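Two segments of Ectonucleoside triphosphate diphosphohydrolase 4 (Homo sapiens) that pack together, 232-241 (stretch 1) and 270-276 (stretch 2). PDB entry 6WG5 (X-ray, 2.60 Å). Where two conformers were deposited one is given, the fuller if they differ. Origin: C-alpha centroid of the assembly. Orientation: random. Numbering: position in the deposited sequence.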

# COMPACT_ATOMS: atom_id res chain seq x y z
N ILE A 232 -0.18 2.03 -7.02
CA ILE A 232 -0.27 0.78 -7.76
C ILE A 232 1.11 0.14 -7.77
O ILE A 232 2.12 0.82 -8.00
CB ILE A 232 -0.78 1.01 -9.20
CG1 ILE A 232 -0.83 -0.32 -9.96
CG2 ILE A 232 0.10 2.01 -9.93
CD1 ILE A 232 -1.55 -0.23 -11.30
N ALA A 233 1.16 -1.16 -7.52
CA ALA A 233 2.42 -1.90 -7.54
C ALA A 233 2.17 -3.30 -8.06
O ALA A 233 1.24 -3.97 -7.61
CB ALA A 233 3.06 -1.95 -6.15
N TYR A 234 3.01 -3.75 -8.99
CA TYR A 234 2.89 -5.11 -9.51
C TYR A 234 4.20 -5.54 -10.14
O TYR A 234 5.07 -4.72 -10.44
CB TYR A 234 1.75 -5.22 -10.52
CG TYR A 234 1.82 -4.23 -11.66
CD1 TYR A 234 2.44 -4.56 -12.86
CD2 TYR A 234 1.26 -2.97 -11.54
CE1 TYR A 234 2.50 -3.65 -13.90
CE2 TYR A 234 1.31 -2.06 -12.57
CZ TYR A 234 1.93 -2.40 -13.75
OH TYR A 234 1.99 -1.49 -14.78
N GLU A 235 4.33 -6.85 -10.32
CA GLU A 235 5.52 -7.42 -10.92
C GLU A 235 5.45 -7.32 -12.44
O GLU A 235 4.38 -7.47 -13.04
CB GLU A 235 5.67 -8.89 -10.52
CG GLU A 235 6.86 -9.59 -11.15
CD GLU A 235 6.91 -11.07 -10.83
OE1 GLU A 235 6.05 -11.55 -10.07
OE2 GLU A 235 7.82 -11.76 -11.36
N VAL A 236 6.60 -7.06 -13.05
CA VAL A 236 6.72 -7.02 -14.51
C VAL A 236 7.53 -8.25 -14.92
O VAL A 236 8.76 -8.19 -14.97
CB VAL A 236 7.38 -5.72 -14.98
CG1 VAL A 236 7.42 -5.66 -16.50
CG2 VAL A 236 6.65 -4.52 -14.40
N PRO A 237 6.88 -9.38 -15.22
CA PRO A 237 7.66 -10.62 -15.43
C PRO A 237 8.45 -10.62 -16.73
O PRO A 237 9.60 -11.09 -16.75
CB PRO A 237 6.59 -11.72 -15.43
CG PRO A 237 5.31 -11.06 -14.99
CD PRO A 237 5.44 -9.62 -15.35
N LYS A 238 7.87 -10.11 -17.81
CA LYS A 238 8.49 -10.21 -19.13
C LYS A 238 9.38 -9.00 -19.41
O LYS A 238 9.15 -7.90 -18.91
CB LYS A 238 7.42 -10.32 -20.22
CG LYS A 238 6.89 -11.73 -20.42
CD LYS A 238 5.91 -11.79 -21.58
CE LYS A 238 5.52 -13.22 -21.91
NZ LYS A 238 4.07 -13.35 -22.23
N THR A 239 10.40 -9.23 -20.23
CA THR A 239 11.26 -8.15 -20.69
C THR A 239 10.43 -7.03 -21.28
O THR A 239 9.46 -7.26 -22.01
CB THR A 239 12.25 -8.67 -21.74
OG1 THR A 239 13.02 -9.75 -21.18
CG2 THR A 239 13.20 -7.56 -22.19
N VAL A 240 10.80 -5.79 -20.95
CA VAL A 240 10.09 -4.61 -21.41
C VAL A 240 10.89 -3.96 -22.53
O VAL A 240 12.11 -3.79 -22.41
CB VAL A 240 9.87 -3.61 -20.25
CG1 VAL A 240 9.09 -2.40 -20.74
CG2 VAL A 240 9.14 -4.29 -19.11
N SER A 241 10.21 -3.61 -23.62
CA SER A 241 10.81 -2.91 -24.74
C SER A 241 10.33 -1.46 -24.70
O SER A 241 9.15 -1.18 -24.93
CB SER A 241 10.44 -3.57 -26.07
OG SER A 241 9.03 -3.73 -26.19
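Stretch 2 (270-276) VYRVYVA

Neighbouring antiparallel strands pair their side chains by register, and the contact between residues 232-241 and 270-276 illustrates how such a pairing grades from an apolar middle to a polar end. At its centre lie two tyrosines paired across the strands, their side chains on the same face of the sheet. Tyr 234 CE2 comes within 3.3 Å of Tyr 274 CD1, and the ring centroids are 5.1 Å apart with planes inclined at 50°, an oblique arrangement. Tyr 274 CB lies over one face of the Tyr 234 ring. With chi1 in p, the end of the Tyr 234 side chain comes nearer to stretch 2 than its CA-to-CB bond alone would suggest; Tyr 274 is t. Ile 232 and Ala 276 share this face of the sheet: Ile 232 CG2 is 3.8 Å from Ala 276 CB and 4.0 Å from Tyr 274 CE1. Val 236, just beyond the first strand, adds its CG2 at 3.9 Å from Tyr 274 CB. On the other face Ala 233 CB meets Val 275 CG2 at 4.0 Å, and Glu 235 is paired with Val 273.

The backbone sets this register. Stretch 2 is extended throughout and runs antiparallel to strand 232-235, with a crossing angle of 165° and a closest axial approach of 4.5 Å. Hydrogen-bonded pairs alternate with non-hydrogen-bonded ones. Ile 232 N donates to Ala 276 O and Ala 276 N to Ile 232 O, both at 3.0 Å; Tyr 234 N reaches Tyr 274 O at 3.0 Å, and Tyr 274 N returns to Tyr 234 O at 2.8 Å. The alpha carbons draw closer at the non-hydrogen-bonded positions: 4.4 Å from Ala 233 CA to Val 275 CA, between these pairs, and 4.3 Å from Glu 235 CA to Val 273 CA, just beyond the tyrosine pair. The narrow sites also bring CA-H groups against carbonyls, as where Ala 233 CA lies 3.1 Å from Tyr 274 O.

Past Glu 235 the first stretch leaves the strand, yet the backbones keep one further hydrogen bond, from Val 236 N to Arg 272 O at 2.8 Å. A water joins the two stretches here, donating to Glu 235 OE2 and accepting from Arg 272 N, each at 2.8 Å. Glu 235 OE2 also lies near the edge of the Tyr 271 ring, 3.6 Å from CD1.

The polar edge belongs to Arg 272, which has the largest area covered by the opposing stretch. Although its CA-to-CB bond points sideways, its end reaches the loop, where NH2 donates to Lys 238 O at 2.8 Å. Val 236 O is nearer still to Arg 272 NH2, at 2.6 Å, but lies over the guanidinium face, an angle too poor for a hydrogen bond. Val 240 CG2, 4.0 Å from Arg 272 NH2, completes the loop's contact with this group.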

# COMPACT_ATOMS: atom_id res chain seq x y z
N VAL A 270 14.60 -13.23 -7.79
CA VAL A 270 14.83 -11.92 -8.38
C VAL A 270 13.52 -11.44 -9.00
O VAL A 270 12.92 -12.14 -9.83
CB VAL A 270 15.95 -11.98 -9.43
CG1 VAL A 270 16.08 -10.64 -10.16
CG2 VAL A 270 17.27 -12.33 -8.76
N TYR A 271 13.08 -10.24 -8.62
CA TYR A 271 11.81 -9.70 -9.06
C TYR A 271 11.99 -8.28 -9.60
O TYR A 271 12.82 -7.52 -9.09
CB TYR A 271 10.78 -9.67 -7.92
CG TYR A 271 10.33 -11.03 -7.48
CD1 TYR A 271 9.26 -11.67 -8.09
CD2 TYR A 271 10.98 -11.69 -6.44
CE1 TYR A 271 8.85 -12.92 -7.69
CE2 TYR A 271 10.57 -12.95 -6.03
CZ TYR A 271 9.51 -13.55 -6.66
OH TYR A 271 9.09 -14.80 -6.26
N ARG A 272 11.23 -7.96 -10.64
CA ARG A 272 11.10 -6.60 -11.14
C ARG A 272 9.70 -6.11 -10.80
O ARG A 272 8.72 -6.66 -11.30
CB ARG A 272 11.34 -6.55 -12.65
CG ARG A 272 11.40 -5.14 -13.23
CD ARG A 272 11.46 -5.15 -14.75
NE ARG A 272 12.20 -6.30 -15.27
CZ ARG A 272 11.71 -7.20 -16.13
NH1 ARG A 272 12.48 -8.21 -16.53
NH2 ARG A 272 10.48 -7.10 -16.60
N VAL A 273 9.61 -5.09 -9.95
CA VAL A 273 8.34 -4.58 -9.46
C VAL A 273 8.20 -3.12 -9.86
O VAL A 273 9.10 -2.31 -9.62
CB VAL A 273 8.21 -4.74 -7.94
CG1 VAL A 273 6.85 -4.25 -7.46
CG2 VAL A 273 8.41 -6.20 -7.54
N TYR A 274 7.06 -2.79 -10.46
CA TYR A 274 6.71 -1.42 -10.82
C TYR A 274 5.90 -0.80 -9.69
O TYR A 274 4.97 -1.43 -9.18
CB TYR A 274 5.92 -1.40 -12.13
CG TYR A 274 5.20 -0.11 -12.43
CD1 TYR A 274 3.85 0.04 -12.14
CD2 TYR A 274 5.86 0.96 -13.02
CE1 TYR A 274 3.18 1.21 -12.42
CE2 TYR A 274 5.20 2.14 -13.31
CZ TYR A 274 3.86 2.26 -13.01
OH TYR A 274 3.20 3.43 -13.29
N VAL A 275 6.25 0.42 -9.30
CA VAL A 275 5.59 1.12 -8.21
C VAL A 275 5.33 2.55 -8.64
O VAL A 275 6.26 3.26 -9.04
CB VAL A 275 6.42 1.09 -6.91
CG1 VAL A 275 5.71 1.84 -5.80
CG2 VAL A 275 6.69 -0.34 -6.49
N ALA A 276 4.07 2.99 -8.57
CA ALA A 276 3.71 4.35 -8.92
C ALA A 276 2.75 4.90 -7.88
O ALA A 276 1.81 4.21 -7.47
CB ALA A 276 3.07 4.41 -10.31
O HOH W 1 10.07 -10.19 -11.81